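Local coordinates for major capsid protein (Paramecium bursaria Chlorella virus 1, PDB 5TIP) that self-assembles as trimers into the pseudo T=169 icosahedral capsid of a large chlorella virus, where it is the major, glycosylated shell protein, at residues Asn419-Arg424 / Gly430-Ala435; Ala161-Ala166 / His223-Glu228; Ala283-Gly286 / Ala292-Thr295; Phe265-Pro268 / Gly272-Thr275. All blocks are in the same frame, centred on the assembly; numbering follows the deposited sequence.

Contact 1 of 4, residues Asn419-Arg424 / Gly430-Ala435; sequences NYNVLR and GGLAYA
Asn-421 and Tyr-434 show how one amide can take over where the backbone pairing of a beta hairpin ends. The antiparallel strands 412-426 and 429-432 pair through Arg-424 and Gly-431, hydrogen-bonded in both directions, and through the non-hydrogen-bonded pair Leu-423 and Leu-432. Ala-433 N then donates to Val-422 O at 2.8 Å. Past that point the carboxamide of Asn-421, swung anti to its own nitrogen (chi1 -155°), reaches across. Its ND2 gives Tyr-434 O a short, nearly straight bond of 2.6 Å (174°), in the amide plane, while OD1 takes Val-422 N on a lone pair and, weakly, Tyr-434 N at 3.3 Å. Beside this tight end, Val-422 CB meets Ala-433 CB at 3.8 Å, and Val-422 CG2 touches the tyrosine ring at its edge. The exposed side is the Arg-424 side chain, beyond a backbone still bonded in both directions: its guanidinium lays one face over Ala-433 CB, NH1 3.4 Å away, NE makes a salt bridge with Glu-224 and NH2 a hydrogen bond with Tyr-16 of the second subunit. Asn-421 ND2 also bonds Gln-229 OE1 and OD1 has two backbone donors, which should fix the amide's rotation and hold Tyr-434 past the last backbone bond.

Contact 2 of 4, residues Ala161-Ala166 / His223-Glu228; sequences ALPLIA and HEYLIE
Tyr-225 and Pro-163 carry most of this buried contact, in which the tip of a phenol ring meets a proline coming from the opposite direction. Pro-163 CG lies 3.5 Å from Tyr-225 OH, and Pro-163 CD is 3.9 Å from Tyr-225 CZ, so two ring carbons of the proline pack against the hydroxyl end, at an oblique angle to the aromatic plane. The tyrosine reaches them because its CG stands anti to the carbonyl carbon (chi1 -68°), which sends the ring from strand 223-237 towards Pro-163 in the short, weakly bonded strand 162-163. The hydroxyl is nevertheless satisfied within this apolar setting: it donates to a water at 2.6 Å from OH, and the same water donates to Ala-161 O. A smaller touch lies alongside, where Ala-166 CB meets the edge of the His-223 imidazole, 3.9 Å from CD2; His-223 NE2 bonds to Phe-218 O in helix 212-220. The turn after the short strand is closed by Ala-166 N donating to Pro-163 O. Lys-27 of the third subunit makes a cation-pi contact with the Tyr-225 ring, which brings the trimer interface to this place. The contact thus joins the two jelly rolls of the double jelly-roll capsid fold mainly through apolar surface, with a single water mediating the polar link between hydroxyl and carbonyl.

Contact 3 of 4, residues Ala283-Gly286 / Ala292-Thr295; sequences ACSG and ATVT. With GLA (alpha-D-galactopyranose), chain F.
Ser-285 and Thr-293 form a single antiparallel beta bridge across a surface loop of the C-terminal jelly roll of this double jelly-roll family, and the donors and acceptors are used unequally. Thr-293 N gives a good bond to Ser-285 O, 3.0 Å long and nearly in line with the carbonyl (C=O...N angle 164°). In return, Ser-285 N reaches Thr-293 O only weakly, at 3.5 Å. Ser-285 O also receives a CA-H contact from Ala-292, while Cys-284 CB and SG crowd against Thr-293 O, CB at 3.3 Å. The cysteine sulfur lies between its nitrogen and carbonyl carbon (chi1 78°), a position that also brings SG near Ala-292 CB and Val-294 CG1. Beyond the bridge, Thr-293 OG1 accepts from Thr-295 N, an ST turn. Next to Ser-285, Gly-286 meets a glycan: its N donates to galactose O3 and, weakly, to O4, while its O accepts from Thr-289 OG1. The sugar is also bonded to Gly-82 O, and Ala-292 touches a glucose of a second glycan pocket, so this loop meets two glycans. Gly-286 N lies 2.7 Å from galactose O3, against 3.4 Å for the weak bond to O4.

Contact 4 of 4, residues Phe265-Pro268 / Gly272-Thr275; sequences FNNP and GQYT
Gln-273 O accepts from both Asn-267 N and Asn-266 ND2, and this doubly used carbonyl closes the loop after strand 257-266. The backbone donor, Asn-267 N, lies 3.2 Å from Gln-273 O and close to its axis. The amide of Asn-266 comes in instead from above the carbonyl plane, 44° out of it, with ND2 3.0 Å from Gln-273 O. Asn-266 ND2 has a further partner in Asn-270 O of the intervening residues. A third bond runs between side chains: Asn-267 ND2 donates to Gln-273 OE1 at 3.2 Å, the two amide planes standing 78° apart. The glutamine, extended from an anti first torsion (chi1 -175°), has its other end tied as well, NE2 donating to Thr-275 O at 3.1 Å, while OE1 also accepts from Asn-270 ND2. Further along, a water accepts from Phe-265 N and lies 2.9 Å from Tyr-274 O, to which it probably donates. Packing lies outside this polar core: Asn-266 CB meets the edge of the Tyr-274 ring, 3.9 Å from CD1. The tyrosine hydroxyl bonds to Asp-110, while the Phe-265 ring meets Tyr-382. Strand 257-266 pairs with strands 350-354 and 412-426 in a jelly-roll sheet; Phe-265 touches Tyr-351 and Leu-413 there, and the tyrosine ring packs on Arg-113 and Thr-114 of helix 109-119.

In the fold
The four contacts fall into two groups at opposite sides of the chain's centre. Contacts 1 and 2 lie with centres 10 Å apart and share neighbouring strands: Asn-421 O and Ile-227 N, and Leu-423 N and Tyr-225 O, are each 2.8 Å apart and probably hydrogen-bonded, and both contacts meet the second subunit. Contacts 3 and 4 form the other group, with centres 15 Å apart and nearest atoms about 6 Å apart. Contact 3 binds the galactose through Gly-286 and supplies residues to two glycan pockets; in contact 4, the side chain of Asn-267 is about 11 Å from a bound beta-D-glucopyranose. Strand 412-426 of contact 1 neighbours strand 257-266 of contact 4, linking the groups through one sheet.

Contact 1 of 4, residues Asn419-Arg424 / Gly430-Ala435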
loop_
_atom_site.group_PDB
_atom_site.type_symbol
_atom_site.label_atom_id
_atom_site.label_comp_id
_atom_site.label_asym_id
_atom_site.label_seq_id
_atom_site.Cartn_x
_atom_site.Cartn_y
_atom_site.Cartn_z
ATOM N N ASN A 419 -7.591 -3.048 -23.945
ATOM C CA ASN A 419 -7.465 -2.039 -24.984
ATOM C C ASN A 419 -8.321 -0.828 -24.642
ATOM O O ASN A 419 -9.163 -0.863 -23.743
ATOM C CB ASN A 419 -7.872 -2.600 -26.352
ATOM C CG ASN A 419 -9.346 -2.941 -26.426
ATOM O OD1 ASN A 419 -9.753 -4.054 -26.098
ATOM N ND2 ASN A 419 -10.156 -1.983 -26.864
ATOM N N TYR A 420 -8.091 0.253 -25.380
ATOM C CA TYR A 420 -8.897 1.458 -25.278
ATOM C C TYR A 420 -9.906 1.517 -26.416
ATOM O O TYR A 420 -9.694 0.955 -27.494
ATOM C CB TYR A 420 -8.022 2.715 -25.301
ATOM C CG TYR A 420 -7.347 3.029 -23.987
ATOM C CD1 TYR A 420 -8.078 3.510 -22.910
ATOM C CD2 TYR A 420 -5.980 2.855 -23.825
ATOM C CE1 TYR A 420 -7.468 3.805 -21.706
ATOM C CE2 TYR A 420 -5.361 3.151 -22.625
ATOM C CZ TYR A 420 -6.110 3.619 -21.569
ATOM O OH TYR A 420 -5.500 3.911 -20.371
ATOM N N ASN A 421 -11.015 2.203 -26.159
ATOM C CA ASN A 421 -12.014 2.468 -27.180
ATOM C C ASN A 421 -12.725 3.758 -26.799
ATOM O O ASN A 421 -12.543 4.287 -25.700
ATOM C CB ASN A 421 -12.995 1.299 -27.326
ATOM C CG ASN A 421 -13.630 1.237 -28.702
ATOM O OD1 ASN A 421 -13.932 2.266 -29.308
ATOM N ND2 ASN A 421 -13.826 0.026 -29.208
ATOM N N VAL A 422 -13.539 4.268 -27.717
ATOM C CA VAL A 422 -14.238 5.530 -27.522
ATOM C C VAL A 422 -15.734 5.263 -27.539
ATOM O O VAL A 422 -16.255 4.677 -28.496
ATOM C CB VAL A 422 -13.853 6.572 -28.588
ATOM C CG1 VAL A 422 -14.638 7.855 -28.377
ATOM C CG2 VAL A 422 -12.360 6.848 -28.542
ATOM N N LEU A 423 -16.418 5.686 -26.480
ATOM C CA LEU A 423 -17.867 5.574 -26.375
ATOM C C LEU A 423 -18.469 6.956 -26.596
ATOM O O LEU A 423 -18.341 7.840 -25.744
ATOM C CB LEU A 423 -18.268 5.004 -25.016
ATOM C CG LEU A 423 -19.764 4.927 -24.702
ATOM C CD1 LEU A 423 -20.462 3.959 -25.642
ATOM C CD2 LEU A 423 -19.989 4.525 -23.253
ATOM N N ARG A 424 -19.121 7.142 -27.739
ATOM C CA ARG A 424 -19.776 8.397 -28.073
ATOM C C ARG A 424 -21.246 8.309 -27.693
ATOM O O ARG A 424 -21.913 7.316 -28.002
ATOM C CB ARG A 424 -19.644 8.719 -29.562
ATOM C CG ARG A 424 -18.222 8.877 -30.057
ATOM C CD ARG A 424 -18.204 9.602 -31.389
ATOM N NE ARG A 424 -16.859 9.705 -31.945
ATOM C CZ ARG A 424 -16.407 8.946 -32.937
ATOM N NH1 ARG A 424 -17.197 8.033 -33.485
ATOM N NH2 ARG A 424 -15.169 9.105 -33.385
ATOM N N GLY A 430 -25.938 5.618 -27.425
ATOM C CA GLY A 430 -24.506 5.441 -27.303
ATOM C C GLY A 430 -24.016 4.321 -28.196
ATOM O O GLY A 430 -24.724 3.349 -28.458
ATOM N N GLY A 431 -22.778 4.471 -28.657
ATOM C CA GLY A 431 -22.174 3.478 -29.522
ATOM C C GLY A 431 -20.673 3.624 -29.540
ATOM O O GLY A 431 -20.139 4.730 -29.416
ATOM N N LEU A 432 -19.986 2.497 -29.697
ATOM C CA LEU A 432 -18.534 2.499 -29.744
ATOM C C LEU A 432 -18.042 3.035 -31.083
ATOM O O LEU A 432 -18.635 2.773 -32.133
ATOM C CB LEU A 432 -17.998 1.087 -29.511
ATOM C CG LEU A 432 -18.245 0.523 -28.110
ATOM C CD1 LEU A 432 -17.735 -0.899 -28.012
ATOM C CD2 LEU A 432 -17.587 1.403 -27.060
ATOM N N ALA A 433 -16.941 3.791 -31.037
ATOM C CA ALA A 433 -16.387 4.379 -32.250
ATOM C C ALA A 433 -15.609 3.360 -33.071
ATOM O O ALA A 433 -15.560 3.474 -34.301
ATOM C CB ALA A 433 -15.488 5.566 -31.904
ATOM N N TYR A 434 -15.007 2.361 -32.428
ATOM C CA TYR A 434 -14.187 1.384 -33.128
ATOM C C TYR A 434 -14.654 -0.017 -32.776
ATOM O O TYR A 434 -14.769 -0.362 -31.594
ATOM C CB TYR A 434 -12.702 1.567 -32.791
ATOM C CG TYR A 434 -12.210 2.972 -33.048
ATOM C CD1 TYR A 434 -11.904 3.386 -34.338
ATOM C CD2 TYR A 434 -12.071 3.890 -32.016
ATOM C CE1 TYR A 434 -11.461 4.666 -34.591
ATOM C CE2 TYR A 434 -11.629 5.182 -32.262
ATOM C CZ TYR A 434 -11.326 5.562 -33.553
ATOM O OH TYR A 434 -10.887 6.842 -33.809
ATOM N N ALA A 435 -14.903 -0.818 -33.812
ATOM C CA ALA A 435 -15.352 -2.192 -33.664
ATOM C C ALA A 435 -14.213 -3.180 -33.856
ATOM O O ALA A 435 -14.268 -4.285 -33.311
ATOM C CB ALA A 435 -16.486 -2.508 -34.648
#

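Contact 2 of 4, residues Ala161-Ala166 / His223-Glu228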
loop_
_atom_site.group_PDB
_atom_site.type_symbol
_atom_site.label_atom_id
_atom_site.label_comp_id
_atom_site.label_asym_id
_atom_site.label_seq_id
_atom_site.Cartn_x
_atom_site.Cartn_y
_atom_site.Cartn_z
ATOM N N ALA A 161 -18.188 7.822 -15.330
ATOM C CA ALA A 161 -19.539 7.439 -14.938
ATOM C C ALA A 161 -20.468 7.412 -16.146
ATOM O O ALA A 161 -20.528 8.370 -16.922
ATOM C CB ALA A 161 -20.075 8.407 -13.883
ATOM N N LEU A 162 -21.190 6.311 -16.297
ATOM C CA LEU A 162 -22.073 6.126 -17.445
ATOM C C LEU A 162 -23.301 7.019 -17.326
ATOM O O LEU A 162 -24.075 6.867 -16.372
ATOM C CB LEU A 162 -22.493 4.665 -17.553
ATOM C CG LEU A 162 -23.313 4.317 -18.795
ATOM C CD1 LEU A 162 -22.469 4.501 -20.044
ATOM C CD2 LEU A 162 -23.855 2.899 -18.709
ATOM N N PRO A 163 -23.526 7.951 -18.257
ATOM C CA PRO A 163 -24.674 8.857 -18.125
ATOM C C PRO A 163 -25.975 8.245 -18.622
ATOM O O PRO A 163 -26.260 8.262 -19.824
ATOM C CB PRO A 163 -24.259 10.063 -18.975
ATOM C CG PRO A 163 -23.377 9.482 -20.027
ATOM C CD PRO A 163 -22.676 8.294 -19.411
ATOM N N LEU A 164 -26.772 7.693 -17.702
ATOM C CA LEU A 164 -28.087 7.185 -18.077
ATOM C C LEU A 164 -28.995 8.301 -18.570
ATOM O O LEU A 164 -29.853 8.068 -19.429
ATOM C CB LEU A 164 -28.740 6.465 -16.898
ATOM C CG LEU A 164 -28.156 5.127 -16.448
ATOM C CD1 LEU A 164 -29.044 4.508 -15.383
ATOM C CD2 LEU A 164 -28.008 4.189 -17.627
ATOM N N ILE A 165 -28.826 9.515 -18.041
ATOM C CA ILE A 165 -29.659 10.632 -18.463
ATOM C C ILE A 165 -29.391 11.004 -19.916
ATOM O O ILE A 165 -30.260 11.582 -20.578
ATOM C CB ILE A 165 -29.449 11.837 -17.527
ATOM C CG1 ILE A 165 -30.422 12.962 -17.881
ATOM C CG2 ILE A 165 -28.004 12.317 -17.583
ATOM C CD1 ILE A 165 -30.123 14.260 -17.202
ATOM N N ALA A 166 -28.217 10.667 -20.437
ATOM C CA ALA A 166 -27.876 10.927 -21.827
ATOM C C ALA A 166 -28.177 9.742 -22.737
ATOM O O ALA A 166 -27.804 9.769 -23.913
ATOM C CB ALA A 166 -26.400 11.310 -21.942
ATOM N N HIS A 223 -21.255 13.478 -25.883
ATOM C CA HIS A 223 -20.209 13.040 -24.974
ATOM C C HIS A 223 -19.288 12.054 -25.674
ATOM O O HIS A 223 -19.718 11.269 -26.522
ATOM C CB HIS A 223 -20.802 12.396 -23.713
ATOM C CG HIS A 223 -21.787 13.267 -22.997
ATOM N ND1 HIS A 223 -21.426 14.434 -22.361
ATOM C CD2 HIS A 223 -23.122 13.138 -22.816
ATOM C CE1 HIS A 223 -22.496 14.988 -21.820
ATOM N NE2 HIS A 223 -23.540 14.220 -22.080
ATOM N N GLU A 224 -18.008 12.109 -25.310
ATOM C CA GLU A 224 -17.015 11.146 -25.767
ATOM C C GLU A 224 -16.230 10.657 -24.562
ATOM O O GLU A 224 -15.584 11.455 -23.876
ATOM C CB GLU A 224 -16.073 11.756 -26.810
ATOM C CG GLU A 224 -16.674 11.874 -28.200
ATOM C CD GLU A 224 -15.650 12.283 -29.242
ATOM O OE1 GLU A 224 -14.769 13.109 -28.921
ATOM O OE2 GLU A 224 -15.717 11.765 -30.375
ATOM N N TYR A 225 -16.293 9.356 -24.304
ATOM C CA TYR A 225 -15.599 8.734 -23.186
ATOM C C TYR A 225 -14.510 7.813 -23.717
ATOM O O TYR A 225 -14.771 6.975 -24.586
ATOM C CB TYR A 225 -16.571 7.944 -22.306
ATOM C CG TYR A 225 -17.566 8.794 -21.548
ATOM C CD1 TYR A 225 -18.771 9.174 -22.127
ATOM C CD2 TYR A 225 -17.312 9.195 -20.243
ATOM C CE1 TYR A 225 -19.685 9.943 -21.433
ATOM C CE2 TYR A 225 -18.220 9.963 -19.543
ATOM C CZ TYR A 225 -19.404 10.334 -20.142
ATOM O OH TYR A 225 -20.308 11.098 -19.442
ATOM N N LEU A 226 -13.297 7.969 -23.197
ATOM C CA LEU A 226 -12.200 7.057 -23.509
ATOM C C LEU A 226 -12.279 5.909 -22.514
ATOM O O LEU A 226 -11.918 6.060 -21.345
ATOM C CB LEU A 226 -10.855 7.772 -23.442
ATOM C CG LEU A 226 -9.627 6.942 -23.827
ATOM C CD1 LEU A 226 -9.717 6.468 -25.269
ATOM C CD2 LEU A 226 -8.345 7.728 -23.594
ATOM N N ILE A 227 -12.760 4.761 -22.976
ATOM C CA ILE A 227 -13.041 3.630 -22.106
ATOM C C ILE A 227 -12.022 2.526 -22.366
ATOM O O ILE A 227 -11.232 2.579 -23.309
ATOM C CB ILE A 227 -14.479 3.105 -22.288
ATOM C CG1 ILE A 227 -14.606 2.341 -23.608
ATOM C CG2 ILE A 227 -15.474 4.250 -22.239
ATOM C CD1 ILE A 227 -15.940 1.652 -23.787
ATOM N N GLU A 228 -12.054 1.510 -21.511
ATOM C CA GLU A 228 -11.206 0.339 -21.649
ATOM C C GLU A 228 -12.077 -0.890 -21.859
ATOM O O GLU A 228 -13.203 -0.967 -21.359
ATOM C CB GLU A 228 -10.311 0.155 -20.421
ATOM C CG GLU A 228 -9.314 1.284 -20.238
ATOM C CD GLU A 228 -8.400 1.083 -19.047
ATOM O OE1 GLU A 228 -8.389 -0.033 -18.487
ATOM O OE2 GLU A 228 -7.701 2.046 -18.666
HETATM O O HOH W 1 -20.231 10.863 -16.847
#

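Contact 3 of 4, residues Ala283-Gly286 / Ala292-Thr295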
loop_
_atom_site.group_PDB
_atom_site.type_symbol
_atom_site.label_atom_id
_atom_site.label_comp_id
_atom_site.label_asym_id
_atom_site.label_seq_id
_atom_site.Cartn_x
_atom_site.Cartn_y
_atom_site.Cartn_z
ATOM N N ALA A 283 0.754 -26.736 -1.450
ATOM C CA ALA A 283 0.754 -27.027 -2.876
ATOM C C ALA A 283 -0.053 -28.260 -3.258
ATOM O O ALA A 283 -0.252 -28.495 -4.454
ATOM C CB ALA A 283 2.193 -27.192 -3.385
ATOM N N CYS A 284 -0.521 -29.046 -2.293
ATOM C CA CYS A 284 -1.387 -30.181 -2.590
ATOM C C CYS A 284 -2.162 -30.540 -1.332
ATOM O O CYS A 284 -1.866 -30.060 -0.235
ATOM C CB CYS A 284 -0.593 -31.389 -3.100
ATOM S SG CYS A 284 0.255 -32.331 -1.811
ATOM N N SER A 285 -3.157 -31.406 -1.505
ATOM C CA SER A 285 -4.002 -31.808 -0.389
ATOM C C SER A 285 -3.206 -32.651 0.599
ATOM O O SER A 285 -2.599 -33.658 0.223
ATOM C CB SER A 285 -5.213 -32.589 -0.900
ATOM O OG SER A 285 -6.071 -32.958 0.166
ATOM N N GLY A 286 -3.210 -32.236 1.863
ATOM C CA GLY A 286 -2.509 -32.974 2.898
ATOM C C GLY A 286 -1.004 -32.983 2.754
ATOM O O GLY A 286 -0.356 -33.942 3.187
ATOM N N ALA A 292 -0.959 -37.125 1.925
ATOM C CA ALA A 292 -0.654 -36.208 0.836
ATOM C C ALA A 292 -0.997 -36.830 -0.511
ATOM O O ALA A 292 -0.745 -38.014 -0.753
ATOM C CB ALA A 292 0.821 -35.814 0.871
ATOM N N THR A 293 -1.574 -36.016 -1.392
ATOM C CA THR A 293 -1.887 -36.443 -2.751
ATOM C C THR A 293 -1.732 -35.243 -3.673
ATOM O O THR A 293 -2.354 -34.200 -3.450
ATOM C CB THR A 293 -3.301 -37.030 -2.841
ATOM O OG1 THR A 293 -3.695 -37.140 -4.216
ATOM C CG2 THR A 293 -4.307 -36.170 -2.080
ATOM N N VAL A 294 -0.893 -35.391 -4.698
ATOM C CA VAL A 294 -0.616 -34.309 -5.637
ATOM C C VAL A 294 -1.687 -34.274 -6.720
ATOM O O VAL A 294 -1.549 -33.566 -7.723
ATOM C CB VAL A 294 0.786 -34.460 -6.254
ATOM C CG1 VAL A 294 1.853 -34.370 -5.174
ATOM C CG2 VAL A 294 0.895 -35.777 -7.005
ATOM N N THR A 295 -2.764 -35.032 -6.523
ATOM C CA THR A 295 -3.887 -35.016 -7.450
ATOM C C THR A 295 -4.911 -33.950 -7.089
ATOM O O THR A 295 -5.611 -33.441 -7.972
ATOM C CB THR A 295 -4.565 -36.389 -7.477
ATOM O OG1 THR A 295 -3.568 -37.409 -7.610
ATOM C CG2 THR A 295 -5.526 -36.488 -8.652
HETATM C C1 GLA F . -6.226 -29.348 5.690
HETATM C C2 GLA F . -4.944 -29.886 5.064
HETATM C C3 GLA F . -4.652 -29.181 3.748
HETATM C C4 GLA F . -5.873 -29.232 2.839
HETATM C C5 GLA F . -7.112 -28.735 3.574
HETATM C C6 GLA F . -8.346 -28.868 2.691
HETATM O O2 GLA F . -3.848 -29.687 5.964
HETATM O O3 GLA F . -3.546 -29.814 3.100
HETATM O O4 GLA F . -6.087 -30.576 2.395
HETATM O O5 GLA F . -7.306 -29.487 4.770
HETATM O O6 GLA F . -8.070 -28.322 1.398
#

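Contact 4 of 4, residues Phe265-Pro268 / Gly272-Thr275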
loop_
_atom_site.group_PDB
_atom_site.type_symbol
_atom_site.label_atom_id
_atom_site.label_comp_id
_atom_site.label_asym_id
_atom_site.label_seq_id
_atom_site.Cartn_x
_atom_site.Cartn_y
_atom_site.Cartn_z
ATOM N N PHE A 265 -1.373 -20.162 -17.396
ATOM C CA PHE A 265 -1.570 -21.563 -17.751
ATOM C C PHE A 265 -2.357 -22.215 -16.622
ATOM O O PHE A 265 -1.848 -22.356 -15.505
ATOM C CB PHE A 265 -0.237 -22.270 -17.978
ATOM C CG PHE A 265 0.619 -21.625 -19.029
ATOM C CD1 PHE A 265 0.496 -21.985 -20.360
ATOM C CD2 PHE A 265 1.547 -20.657 -18.686
ATOM C CE1 PHE A 265 1.282 -21.390 -21.327
ATOM C CE2 PHE A 265 2.334 -20.060 -19.648
ATOM C CZ PHE A 265 2.201 -20.428 -20.970
ATOM N N ASN A 266 -3.593 -22.606 -16.911
ATOM C CA ASN A 266 -4.526 -23.080 -15.900
ATOM C C ASN A 266 -4.885 -24.540 -16.133
ATOM O O ASN A 266 -5.073 -24.970 -17.275
ATOM C CB ASN A 266 -5.801 -22.229 -15.903
ATOM C CG ASN A 266 -6.966 -22.922 -15.228
ATOM O OD1 ASN A 266 -7.913 -23.347 -15.890
ATOM N ND2 ASN A 266 -6.903 -23.043 -13.907
ATOM N N ASN A 267 -4.978 -25.298 -15.041
ATOM C CA ASN A 267 -5.546 -26.639 -15.083
ATOM C C ASN A 267 -7.059 -26.494 -14.986
ATOM O O ASN A 267 -7.580 -26.159 -13.915
ATOM C CB ASN A 267 -5.000 -27.509 -13.950
ATOM C CG ASN A 267 -5.603 -28.903 -13.938
ATOM O OD1 ASN A 267 -6.187 -29.352 -14.925
ATOM N ND2 ASN A 267 -5.463 -29.596 -12.814
ATOM N N PRO A 268 -7.796 -26.739 -16.073
ATOM C CA PRO A 268 -9.239 -26.441 -16.073
ATOM C C PRO A 268 -10.028 -27.191 -15.013
ATOM O O PRO A 268 -11.172 -26.805 -14.736
ATOM C CB PRO A 268 -9.684 -26.845 -17.485
ATOM C CG PRO A 268 -8.643 -27.815 -17.950
ATOM C CD PRO A 268 -7.356 -27.366 -17.331
ATOM N N GLY A 272 -8.594 -21.307 -10.599
ATOM C CA GLY A 272 -7.472 -20.506 -10.160
ATOM C C GLY A 272 -6.164 -21.244 -10.003
ATOM O O GLY A 272 -5.198 -20.654 -9.510
ATOM N N GLN A 273 -6.092 -22.513 -10.399
ATOM C CA GLN A 273 -4.844 -23.265 -10.308
ATOM C C GLN A 273 -3.971 -22.891 -11.496
ATOM O O GLN A 273 -4.197 -23.347 -12.620
ATOM C CB GLN A 273 -5.101 -24.767 -10.268
ATOM C CG GLN A 273 -3.827 -25.572 -10.045
ATOM C CD GLN A 273 -3.984 -27.044 -10.366
ATOM O OE1 GLN A 273 -5.094 -27.567 -10.421
ATOM N NE2 GLN A 273 -2.861 -27.722 -10.576
ATOM N N TYR A 274 -2.963 -22.058 -11.248
ATOM C CA TYR A 274 -2.043 -21.612 -12.283
ATOM C C TYR A 274 -0.670 -22.253 -12.164
ATOM O O TYR A 274 0.200 -21.983 -12.999
ATOM C CB TYR A 274 -1.902 -20.086 -12.240
ATOM C CG TYR A 274 -3.195 -19.339 -12.479
ATOM C CD1 TYR A 274 -4.128 -19.799 -13.400
ATOM C CD2 TYR A 274 -3.483 -18.172 -11.786
ATOM C CE1 TYR A 274 -5.308 -19.118 -13.622
ATOM C CE2 TYR A 274 -4.659 -17.483 -12.002
ATOM C CZ TYR A 274 -5.568 -17.960 -12.920
ATOM O OH TYR A 274 -6.741 -17.276 -13.139
ATOM N N THR A 275 -0.451 -23.090 -11.155
ATOM C CA THR A 275 0.832 -23.735 -10.933
ATOM C C THR A 275 0.611 -25.222 -10.702
ATOM O O THR A 275 -0.518 -25.692 -10.542
ATOM C CB THR A 275 1.574 -23.112 -9.744
ATOM O OG1 THR A 275 0.704 -23.079 -8.605
ATOM C CG2 THR A 275 2.021 -21.696 -10.079
HETATM O O HOH W 2 0.525 -20.432 -15.439
#